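Local coordinates for hypothetical protein MJ1460 (Methanocaldococcus jannaschii DSM 2661, PDB 2OSO) that is of unknown function but binds a zinc ion in its V4R domain, a domain thought in relatives to bind small molecules, at residues Y54-E59 and H117-G122; K99-N104 and K148-F153; P106-S111 and E142-G147. The protein carries 3 engineered substitutions. One frame throughout, in Å; residues are numbered along the deposited sequence.

Contact 1 (Y54-E59 and H117-G122); sequences YEIGEE and HDFIAG. With ZN (zinc ion), chain B.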
loop_
_atom_site.group_PDB
_atom_site.type_symbol
_atom_site.label_atom_id
_atom_site.label_comp_id
_atom_site.label_asym_id
_atom_site.label_seq_id
_atom_site.Cartn_x
_atom_site.Cartn_y
_atom_site.Cartn_z
ATOM N N TYR A 54 11.258 7.976 1.887
ATOM C CA TYR A 54 12.164 7.765 3.017
ATOM C C TYR A 54 11.541 8.245 4.322
ATOM O O TYR A 54 11.510 7.522 5.315
ATOM C CB TYR A 54 13.455 8.506 2.770
ATOM C CG TYR A 54 14.494 8.296 3.852
ATOM C CD1 TYR A 54 15.298 7.192 3.838
ATOM C CD2 TYR A 54 14.672 9.220 4.859
ATOM C CE1 TYR A 54 16.250 6.966 4.832
ATOM C CE2 TYR A 54 15.639 9.007 5.875
ATOM C CZ TYR A 54 16.437 7.880 5.833
ATOM O OH TYR A 54 17.395 7.617 6.825
ATOM N N GLU A 55 11.032 9.448 4.342
ATOM C CA GLU A 55 10.447 9.952 5.579
ATOM C C GLU A 55 9.203 9.183 6.028
ATOM O O GLU A 55 9.043 8.879 7.207
ATOM C CB GLU A 55 10.167 11.438 5.445
ATOM C CG GLU A 55 11.439 12.245 5.337
ATOM C CD GLU A 55 11.158 13.680 4.979
ATOM O OE1 GLU A 55 10.222 14.265 5.603
ATOM O OE2 GLU A 55 11.885 14.195 4.088
ATOM N N ILE A 56 8.347 8.797 5.087
ATOM C CA ILE A 56 7.256 7.890 5.395
ATOM C C ILE A 56 7.705 6.513 5.925
ATOM O O ILE A 56 7.102 5.962 6.844
ATOM C CB ILE A 56 6.275 7.729 4.163
ATOM C CG1 ILE A 56 5.740 9.082 3.682
ATOM C CG2 ILE A 56 5.108 6.793 4.522
ATOM C CD1 ILE A 56 4.748 9.722 4.712
ATOM N N GLY A 57 8.723 5.910 5.325
ATOM C CA GLY A 57 9.351 4.700 5.852
ATOM C C GLY A 57 9.862 4.868 7.271
ATOM O O GLY A 57 9.596 4.013 8.129
ATOM N N GLU A 58 10.509 5.995 7.561
ATOM C CA GLU A 58 10.886 6.286 8.977
ATOM C C GLU A 58 9.714 6.173 9.913
ATOM O O GLU A 58 9.786 5.499 10.935
ATOM C CB GLU A 58 11.544 7.664 9.163
ATOM C CG GLU A 58 12.867 7.830 8.410
ATOM C CD GLU A 58 13.453 9.196 8.634
ATOM O OE1 GLU A 58 13.014 10.124 7.936
ATOM O OE2 GLU A 58 14.337 9.332 9.509
ATOM N N GLU A 59 8.604 6.824 9.561
ATOM C CA GLU A 59 7.398 6.794 10.424
ATOM C C GLU A 59 6.761 5.406 10.513
ATOM O O GLU A 59 6.285 5.028 11.553
ATOM C CB GLU A 59 6.336 7.799 9.932
ATOM C CG GLU A 59 6.765 9.232 9.993
ATOM C CD GLU A 59 6.923 9.780 11.418
ATOM O OE1 GLU A 59 6.638 9.110 12.450
ATOM O OE2 GLU A 59 7.366 10.932 11.487
ATOM N N HIS A 117 15.366 1.653 -3.131
ATOM C CA HIS A 117 14.576 1.152 -2.026
ATOM C C HIS A 117 14.611 2.209 -0.907
ATOM O O HIS A 117 14.984 1.914 0.226
ATOM C CB HIS A 117 15.067 -0.210 -1.583
ATOM C CG HIS A 117 14.719 -1.321 -2.520
ATOM N ND1 HIS A 117 15.643 -1.920 -3.355
ATOM C CD2 HIS A 117 13.520 -1.830 -2.875
ATOM C CE1 HIS A 117 15.042 -2.846 -4.086
ATOM N NE2 HIS A 117 13.748 -2.802 -3.820
ATOM N N ASP A 118 14.159 3.425 -1.255
ATOM C CA ASP A 118 14.095 4.569 -0.326
ATOM C C ASP A 118 13.115 4.340 0.847
ATOM O O ASP A 118 13.425 4.749 1.966
ATOM C CB ASP A 118 13.613 5.841 -1.002
ATOM C CG ASP A 118 14.611 6.449 -1.931
ATOM O OD1 ASP A 118 15.614 5.799 -2.285
ATOM O OD2 ASP A 118 14.333 7.593 -2.325
ATOM N N PHE A 119 11.931 3.804 0.544
ATOM C CA PHE A 119 10.937 3.421 1.589
ATOM C C PHE A 119 11.532 2.409 2.572
ATOM O O PHE A 119 11.485 2.623 3.787
ATOM C CB PHE A 119 9.634 2.918 0.933
ATOM C CG PHE A 119 8.597 2.457 1.897
ATOM C CD1 PHE A 119 8.043 3.349 2.809
ATOM C CD2 PHE A 119 8.094 1.171 1.845
ATOM C CE1 PHE A 119 7.089 2.909 3.714
ATOM C CE2 PHE A 119 7.109 0.771 2.742
ATOM C CZ PHE A 119 6.596 1.666 3.644
ATOM N N ILE A 120 12.158 1.343 2.073
ATOM C CA ILE A 120 12.808 0.338 2.949
ATOM C C ILE A 120 13.941 0.974 3.820
ATOM O O ILE A 120 14.079 0.700 5.020
ATOM C CB ILE A 120 13.352 -0.900 2.117
ATOM C CG1 ILE A 120 12.192 -1.823 1.662
ATOM C CG2 ILE A 120 14.450 -1.629 2.939
ATOM C CD1 ILE A 120 12.568 -2.974 0.702
ATOM N N ALA A 121 14.703 1.883 3.236
ATOM C CA ALA A 121 15.818 2.542 3.920
ATOM C C ALA A 121 15.276 3.385 5.081
ATOM O O ALA A 121 15.835 3.354 6.171
ATOM C CB ALA A 121 16.692 3.403 2.918
ATOM N N GLY A 122 14.147 4.058 4.860
ATOM C CA GLY A 122 13.451 4.805 5.908
ATOM C C GLY A 122 12.968 3.883 6.985
ATOM O O GLY A 122 13.071 4.174 8.229
HETATM ZN ZN ZN B . 17.694 -1.990 -3.339
HETATM O O HOH W 1 12.404 8.989 -0.843
#
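Two groups share Y54 O: the N-H of E58, one turn further along the same helix, with E58 N 2.9 Å from Y54 O, and CA of G122 on the facing helix, whose weaker C-H...O contact with Y54 O is 3.4 Å long. Two more such contacts, Y54 CA to D118 O and E58 CA to G122 O, tie the backbones where the CA atoms of G57 and G122 come within 4.1 Å. A CB on G57 would strike F119 O, and one on G122 would strike Y54 O. CG of Y54 stands anti to the backbone N (chi1 -177°), and G122 CA sits over one face of the ring, 4.0 Å from its centre, in a CH-pi contact; CE1 touches A121 CB. F119 brings CD1 to 3.6 Å from G57 CA. A water accepts from Y54 N and donates to D118 OD2 at 2.8 Å, while D118 OD1 forms a salt bridge with K7 of the second subunit. Close approach, paired glycines and C-H...O contacts recall the GASright arrangement of membrane helix pairs, here inside a domain. The axes of the helical segments 54-59 and 118-122 approach to 6.6 Å and cross at -37°. H117, N-cap of helix 118-132, binds zinc; A121 rests on F153 of strand 151-158, and Y54 OH accepts from V138 N in strand 135-142.

Contact 2 (K99-N104 and K148-F153); sequences KIKLSN and KDKCVF. With ZN (zinc ion), chain B.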
loop_
_atom_site.group_PDB
_atom_site.type_symbol
_atom_site.label_atom_id
_atom_site.label_comp_id
_atom_site.label_asym_id
_atom_site.label_seq_id
_atom_site.Cartn_x
_atom_site.Cartn_y
_atom_site.Cartn_z
ATOM N N LYS A 99 26.849 -1.835 8.195
ATOM C CA LYS A 99 26.300 -2.216 6.918
ATOM C C LYS A 99 25.350 -3.334 7.170
ATOM O O LYS A 99 25.635 -4.222 7.961
ATOM C CB LYS A 99 27.384 -2.670 5.940
ATOM C CG LYS A 99 28.255 -1.516 5.453
ATOM C CD LYS A 99 28.887 -1.847 4.132
ATOM C CE LYS A 99 30.167 -1.049 3.861
ATOM N NZ LYS A 99 29.901 0.358 3.491
ATOM N N ILE A 100 24.213 -3.272 6.500
ATOM C CA ILE A 100 23.239 -4.345 6.513
ATOM C C ILE A 100 22.775 -4.613 5.078
ATOM O O ILE A 100 22.827 -3.746 4.210
ATOM C CB ILE A 100 22.046 -4.028 7.479
ATOM C CG1 ILE A 100 21.198 -2.890 7.013
ATOM C CG2 ILE A 100 22.546 -3.608 8.837
ATOM C CD1 ILE A 100 20.244 -2.396 8.185
ATOM N N LYS A 101 22.336 -5.833 4.822
ATOM C CA LYS A 101 22.000 -6.216 3.467
ATOM C C LYS A 101 20.570 -6.731 3.408
ATOM O O LYS A 101 20.034 -7.269 4.378
ATOM C CB LYS A 101 22.979 -7.251 2.939
ATOM C CG LYS A 101 24.500 -6.853 2.971
ATOM C CD LYS A 101 25.285 -7.730 1.944
ATOM C CE LYS A 101 26.843 -7.655 2.028
ATOM N NZ LYS A 101 27.536 -8.722 1.167
ATOM N N LEU A 102 19.954 -6.566 2.253
ATOM C CA LEU A 102 18.692 -7.209 1.959
ATOM C C LEU A 102 18.720 -8.152 0.702
ATOM O O LEU A 102 19.172 -7.798 -0.409
ATOM C CB LEU A 102 17.590 -6.150 1.902
ATOM C CG LEU A 102 16.145 -6.615 1.698
ATOM C CD1 LEU A 102 15.514 -7.324 2.917
ATOM C CD2 LEU A 102 15.336 -5.362 1.301
ATOM N N SER A 103 18.330 -9.404 0.941
ATOM C CA SER A 103 18.176 -10.432 -0.104
ATOM C C SER A 103 16.701 -10.595 -0.486
ATOM O O SER A 103 15.837 -10.539 0.375
ATOM C CB SER A 103 18.634 -11.795 0.416
ATOM O OG SER A 103 19.984 -11.999 0.099
ATOM N N ASN A 104 16.438 -10.869 -1.762
ATOM C CA ASN A 104 15.053 -11.064 -2.294
ATOM C C ASN A 104 14.083 -9.894 -1.992
ATOM O O ASN A 104 12.969 -10.106 -1.460
ATOM C CB ASN A 104 14.502 -12.420 -1.796
ATOM C CG ASN A 104 13.326 -12.939 -2.622
ATOM O OD1 ASN A 104 13.211 -12.683 -3.824
ATOM N ND2 ASN A 104 12.432 -13.660 -1.964
ATOM N N LYS A 148 23.007 -5.985 -8.856
ATOM C CA LYS A 148 23.652 -6.623 -7.707
ATOM C C LYS A 148 22.792 -7.777 -7.173
ATOM O O LYS A 148 21.594 -7.887 -7.488
ATOM C CB LYS A 148 23.930 -5.590 -6.622
ATOM C CG LYS A 148 24.873 -4.462 -7.059
ATOM C CD LYS A 148 26.239 -4.954 -7.423
ATOM C CE LYS A 148 27.287 -4.764 -6.354
ATOM N NZ LYS A 148 28.617 -4.938 -6.945
ATOM N N ASP A 149 23.407 -8.670 -6.414
ATOM C CA ASP A 149 22.695 -9.842 -5.871
ATOM C C ASP A 149 21.935 -9.553 -4.605
ATOM O O ASP A 149 21.030 -10.297 -4.273
ATOM C CB ASP A 149 23.656 -10.989 -5.572
ATOM C CG ASP A 149 24.375 -11.488 -6.806
ATOM O OD1 ASP A 149 23.742 -11.582 -7.891
ATOM O OD2 ASP A 149 25.575 -11.782 -6.678
ATOM N N LYS A 150 22.329 -8.499 -3.886
ATOM C CA LYS A 150 21.697 -8.114 -2.645
ATOM C C LYS A 150 21.721 -6.595 -2.623
ATOM O O LYS A 150 22.599 -5.989 -3.243
ATOM C CB LYS A 150 22.501 -8.655 -1.449
ATOM C CG LYS A 150 22.670 -10.175 -1.415
ATOM C CD LYS A 150 23.268 -10.603 -0.115
ATOM C CE LYS A 150 23.573 -12.068 -0.078
ATOM N NZ LYS A 150 24.427 -12.284 1.102
ATOM N N CYS A 151 20.763 -5.974 -1.933
ATOM C CA CYS A 151 20.857 -4.537 -1.633
ATOM C C CYS A 151 21.718 -4.353 -0.385
ATOM O O CYS A 151 21.681 -5.204 0.521
ATOM C CB CYS A 151 19.495 -3.914 -1.429
ATOM S SG CYS A 151 18.213 -4.149 -2.775
ATOM N N VAL A 152 22.445 -3.241 -0.334
ATOM C CA VAL A 152 23.329 -2.903 0.768
ATOM C C VAL A 152 23.037 -1.494 1.274
ATOM O O VAL A 152 23.014 -0.521 0.519
ATOM C CB VAL A 152 24.796 -3.019 0.383
ATOM C CG1 VAL A 152 25.692 -2.642 1.580
ATOM C CG2 VAL A 152 25.124 -4.415 -0.139
ATOM N N PHE A 153 22.847 -1.425 2.586
ATOM C CA PHE A 153 22.531 -0.188 3.292
ATOM C C PHE A 153 23.638 0.157 4.298
ATOM O O PHE A 153 24.033 -0.677 5.122
ATOM C CB PHE A 153 21.200 -0.328 4.018
ATOM C CG PHE A 153 20.019 -0.724 3.114
ATOM C CD1 PHE A 153 19.747 -2.075 2.851
ATOM C CD2 PHE A 153 19.177 0.236 2.581
ATOM C CE1 PHE A 153 18.641 -2.456 2.049
ATOM C CE2 PHE A 153 18.070 -0.139 1.740
ATOM C CZ PHE A 153 17.788 -1.485 1.520
HETATM ZN ZN ZN B . 17.694 -1.990 -3.339
HETATM O O HOH W 2 18.388 -10.714 -3.728
#
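I100 and F153 form a hydrogen-bonded antiparallel pair in which each residue uses both backbone polar groups: F153 N to I100 O is 2.8 Å and nearly straight (171° at the hydrogen), and I100 N returns to F153 O at 2.9 Å. L102 and C151 repeat the pattern, with L102 N giving to C151 O and C151 N giving to L102 O. Between them K101 and V152 are a non-hydrogen-bonded pair whose backbones bond outward, K101 to E85 and V152 to V141 and E142. Beyond the strand end a water accepts from N104 N and donates to D149 O at 2.7 Å.

I100, L102, C151 and F153 share one sheet face. L102 CB meets the edge of the F153 ring, 3.8 Å from CE1, and helix 118-132 packs on this side through I120 and L124. C151 SG, anti to its carbonyl carbon (chi1 -54°), binds zinc at 2.3 Å. On the other face K101 lies side by side with V152, its CD 3.9 Å from V152 CG2. The extended chain of K150 passes S103 OG, with CD 3.6 Å from that oxygen, and its NZ forms a salt bridge with E85, which also takes a weak hydrogen bond from S103. An alanine in place of K150 would probably leave E85 without its charged mate and open a gap beside S103 OG. The two ammonium groups of K101 and K150 stand 4.7 Å apart, so E85 is likely to offset part of their repulsion. Backbone pairing thus fixes the strand that presents a zinc ligand, with apolar groups on the ligand's face and the chain of K101 laid beside V152 on the other.

Contact 3 (P106-S111 and E142-G147); sequences PYQWVS and ECVSQG. With ZN (zinc ion), chain B.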
loop_
_atom_site.group_PDB
_atom_site.type_symbol
_atom_site.label_atom_id
_atom_site.label_comp_id
_atom_site.label_asym_id
_atom_site.label_seq_id
_atom_site.Cartn_x
_atom_site.Cartn_y
_atom_site.Cartn_z
ATOM N N PRO A 106 11.637 -6.372 -2.859
ATOM C CA PRO A 106 10.660 -6.114 -3.916
ATOM C C PRO A 106 11.288 -5.400 -5.119
ATOM O O PRO A 106 12.449 -4.970 -5.067
ATOM C CB PRO A 106 9.594 -5.226 -3.224
ATOM C CG PRO A 106 9.984 -5.096 -1.848
ATOM C CD PRO A 106 11.357 -5.593 -1.633
ATOM N N TYR A 107 10.505 -5.300 -6.189
ATOM C CA TYR A 107 10.843 -4.535 -7.367
ATOM C C TYR A 107 12.043 -5.072 -8.124
ATOM O O TYR A 107 12.783 -4.284 -8.655
ATOM C CB TYR A 107 11.131 -3.077 -7.013
ATOM C CG TYR A 107 9.972 -2.379 -6.386
ATOM C CD1 TYR A 107 8.764 -2.301 -7.061
ATOM C CD2 TYR A 107 10.090 -1.745 -5.168
ATOM C CE1 TYR A 107 7.700 -1.655 -6.529
ATOM C CE2 TYR A 107 9.020 -1.067 -4.612
ATOM C CZ TYR A 107 7.815 -1.029 -5.318
ATOM O OH TYR A 107 6.683 -0.400 -4.822
ATOM N N GLN A 108 12.228 -6.388 -8.149
ATOM C CA GLN A 108 13.326 -7.005 -8.947
ATOM C C GLN A 108 13.112 -6.942 -10.478
ATOM O O GLN A 108 14.058 -7.127 -11.282
ATOM C CB GLN A 108 13.543 -8.446 -8.488
ATOM C CG GLN A 108 14.063 -8.608 -7.072
ATOM C CD GLN A 108 14.034 -10.066 -6.632
ATOM O OE1 GLN A 108 14.420 -10.939 -7.399
ATOM N NE2 GLN A 108 13.492 -10.346 -5.448
ATOM N N TRP A 109 11.877 -6.692 -10.884
ATOM C CA TRP A 109 11.521 -6.407 -12.286
ATOM C C TRP A 109 11.938 -4.980 -12.699
ATOM O O TRP A 109 11.751 -4.587 -13.855
ATOM C CB TRP A 109 10.023 -6.609 -12.517
ATOM C CG TRP A 109 9.121 -5.970 -11.474
ATOM C CD1 TRP A 109 8.625 -6.553 -10.332
ATOM C CD2 TRP A 109 8.617 -4.632 -11.480
ATOM N NE1 TRP A 109 7.886 -5.651 -9.629
ATOM C CE2 TRP A 109 7.860 -4.464 -10.310
ATOM C CE3 TRP A 109 8.744 -3.555 -12.353
ATOM C CZ2 TRP A 109 7.242 -3.260 -10.003
ATOM C CZ3 TRP A 109 8.146 -2.365 -12.044
ATOM C CH2 TRP A 109 7.410 -2.222 -10.898
ATOM N N VAL A 110 12.478 -4.193 -11.750
ATOM C CA VAL A 110 12.988 -2.851 -12.055
ATOM C C VAL A 110 14.499 -2.798 -12.298
ATOM O O VAL A 110 15.300 -3.281 -11.511
ATOM C CB VAL A 110 12.639 -1.838 -10.921
ATOM C CG1 VAL A 110 13.227 -0.488 -11.223
ATOM C CG2 VAL A 110 11.164 -1.715 -10.743
ATOM N N SER A 111 14.895 -2.179 -13.394
ATOM C CA SER A 111 16.268 -1.824 -13.595
ATOM C C SER A 111 16.509 -0.292 -13.535
ATOM O O SER A 111 15.871 0.469 -14.247
ATOM C CB SER A 111 16.745 -2.399 -14.920
ATOM O OG SER A 111 17.982 -1.827 -15.246
ATOM N N GLU A 142 24.177 0.039 -2.515
ATOM C CA GLU A 142 24.105 -0.922 -3.648
ATOM C C GLU A 142 22.693 -1.510 -3.701
ATOM O O GLU A 142 22.035 -1.645 -2.665
ATOM C CB GLU A 142 25.111 -2.088 -3.525
ATOM C CG GLU A 142 26.520 -1.748 -3.173
ATOM C CD GLU A 142 27.426 -2.999 -3.031
ATOM O OE1 GLU A 142 27.031 -4.126 -3.405
ATOM O OE2 GLU A 142 28.541 -2.849 -2.516
ATOM N N CYS A 143 22.243 -1.922 -4.878
ATOM C CA CYS A 143 20.816 -2.348 -5.014
ATOM C C CYS A 143 20.683 -3.433 -6.105
ATOM O O CYS A 143 21.406 -3.410 -7.087
ATOM C CB CYS A 143 19.983 -1.110 -5.326
ATOM S SG CYS A 143 18.211 -1.319 -5.538
ATOM N N VAL A 144 19.779 -4.382 -5.876
ATOM C CA VAL A 144 19.464 -5.476 -6.806
ATOM C C VAL A 144 19.067 -4.907 -8.174
ATOM O O VAL A 144 19.390 -5.469 -9.231
ATOM C CB VAL A 144 18.352 -6.400 -6.192
ATOM C CG1 VAL A 144 17.821 -7.438 -7.214
ATOM C CG2 VAL A 144 18.884 -7.077 -4.950
ATOM N N SER A 145 18.426 -3.740 -8.157
ATOM C CA SER A 145 17.966 -3.148 -9.407
ATOM C C SER A 145 19.109 -2.523 -10.207
ATOM O O SER A 145 18.927 -2.167 -11.376
ATOM C CB SER A 145 16.810 -2.178 -9.131
ATOM O OG SER A 145 15.651 -2.895 -8.693
ATOM N N GLN A 146 20.296 -2.432 -9.600
ATOM C CA GLN A 146 21.535 -2.129 -10.347
ATOM C C GLN A 146 22.214 -3.369 -10.948
ATOM O O GLN A 146 23.240 -3.243 -11.586
ATOM C CB GLN A 146 22.583 -1.434 -9.475
ATOM C CG GLN A 146 22.110 -0.157 -8.743
ATOM C CD GLN A 146 23.182 0.327 -7.759
ATOM O OE1 GLN A 146 23.663 -0.448 -6.945
ATOM N NE2 GLN A 146 23.577 1.601 -7.859
ATOM N N GLY A 147 21.674 -4.558 -10.707
ATOM C CA GLY A 147 22.291 -5.811 -11.176
ATOM C C GLY A 147 23.031 -6.534 -10.062
ATOM O O GLY A 147 23.577 -7.602 -10.273
HETATM ZN ZN ZN B . 17.694 -1.990 -3.339
HETATM O O HOH W 3 15.011 -4.966 -6.568
#
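S145 OG donates to V110 O at 2.9 Å, the one direct hydrogen bond between the loops 106-111 and 142-147, and it approaches from above the carbonyl plane, 37° out of it. The hydroxyl stands beside its own backbone N, anti to the carbonyl carbon (chi1 -68°). A water adds a second link: it donates to S145 OG and to P106 O, each at 3.0 Å, so the serine oxygen both gives and receives. The carbonyl of P106 also accepts from H117 NE2.

Each loop is shaped by bonds of its own. Y107 to V110 is a type I beta turn, closed by V110 N to Y107 O, and the carbonyl bonded by the serine belongs to the last residue of this turn. In the other loop a short 3-10 segment, 144-146, follows C143, with Q146 N bonded to C143 O. C143 SG binds zinc at 2.4 Å and also receives a long N-H...S bond from S145 N, 3.6 Å from nitrogen to sulphur. C143 N gives to Q146 OE1 at 2.9 Å, again from above the plane of the acceptor group.

Apolar contact is slight: the side chains of Q108 and V144 cross, CG of Q108 3.9 Å from CG1 of V144. S111 CA adds a weak C-H...O contact to S145 O, and the backbone of S145 is bonded to K112 as well.

S145 therefore works at two places, its hydroxyl holding the 106-111 loop while its N-H reaches the metal-bound sulphur. Such an N-H...S bond would probably draw some negative charge from the thiolate, and the serine can be read as a second-shell residue of the zinc site.

The three contacts meet at one zinc ion: contact 1 supplies H117, contact 2 C151 and contact 3 C143, and E140 completes the four ligands. Contacts 2 and 3 lie closest, their centres about 10 Å apart, and the metal-bound C151 SG of contact 2 packs 3.5 Å from V144 N of contact 3. Contact 1 lies about 15 Å from contact 2 and about 17 Å from contact 3, centre to centre. It touches both through the tip of one side chain, I120 CD1 lying 3.7 Å from L102 CD2 of contact 2 and 3.7 Å from P106 CD of contact 3. Helix start, sheet and loops are thus joined round the metal.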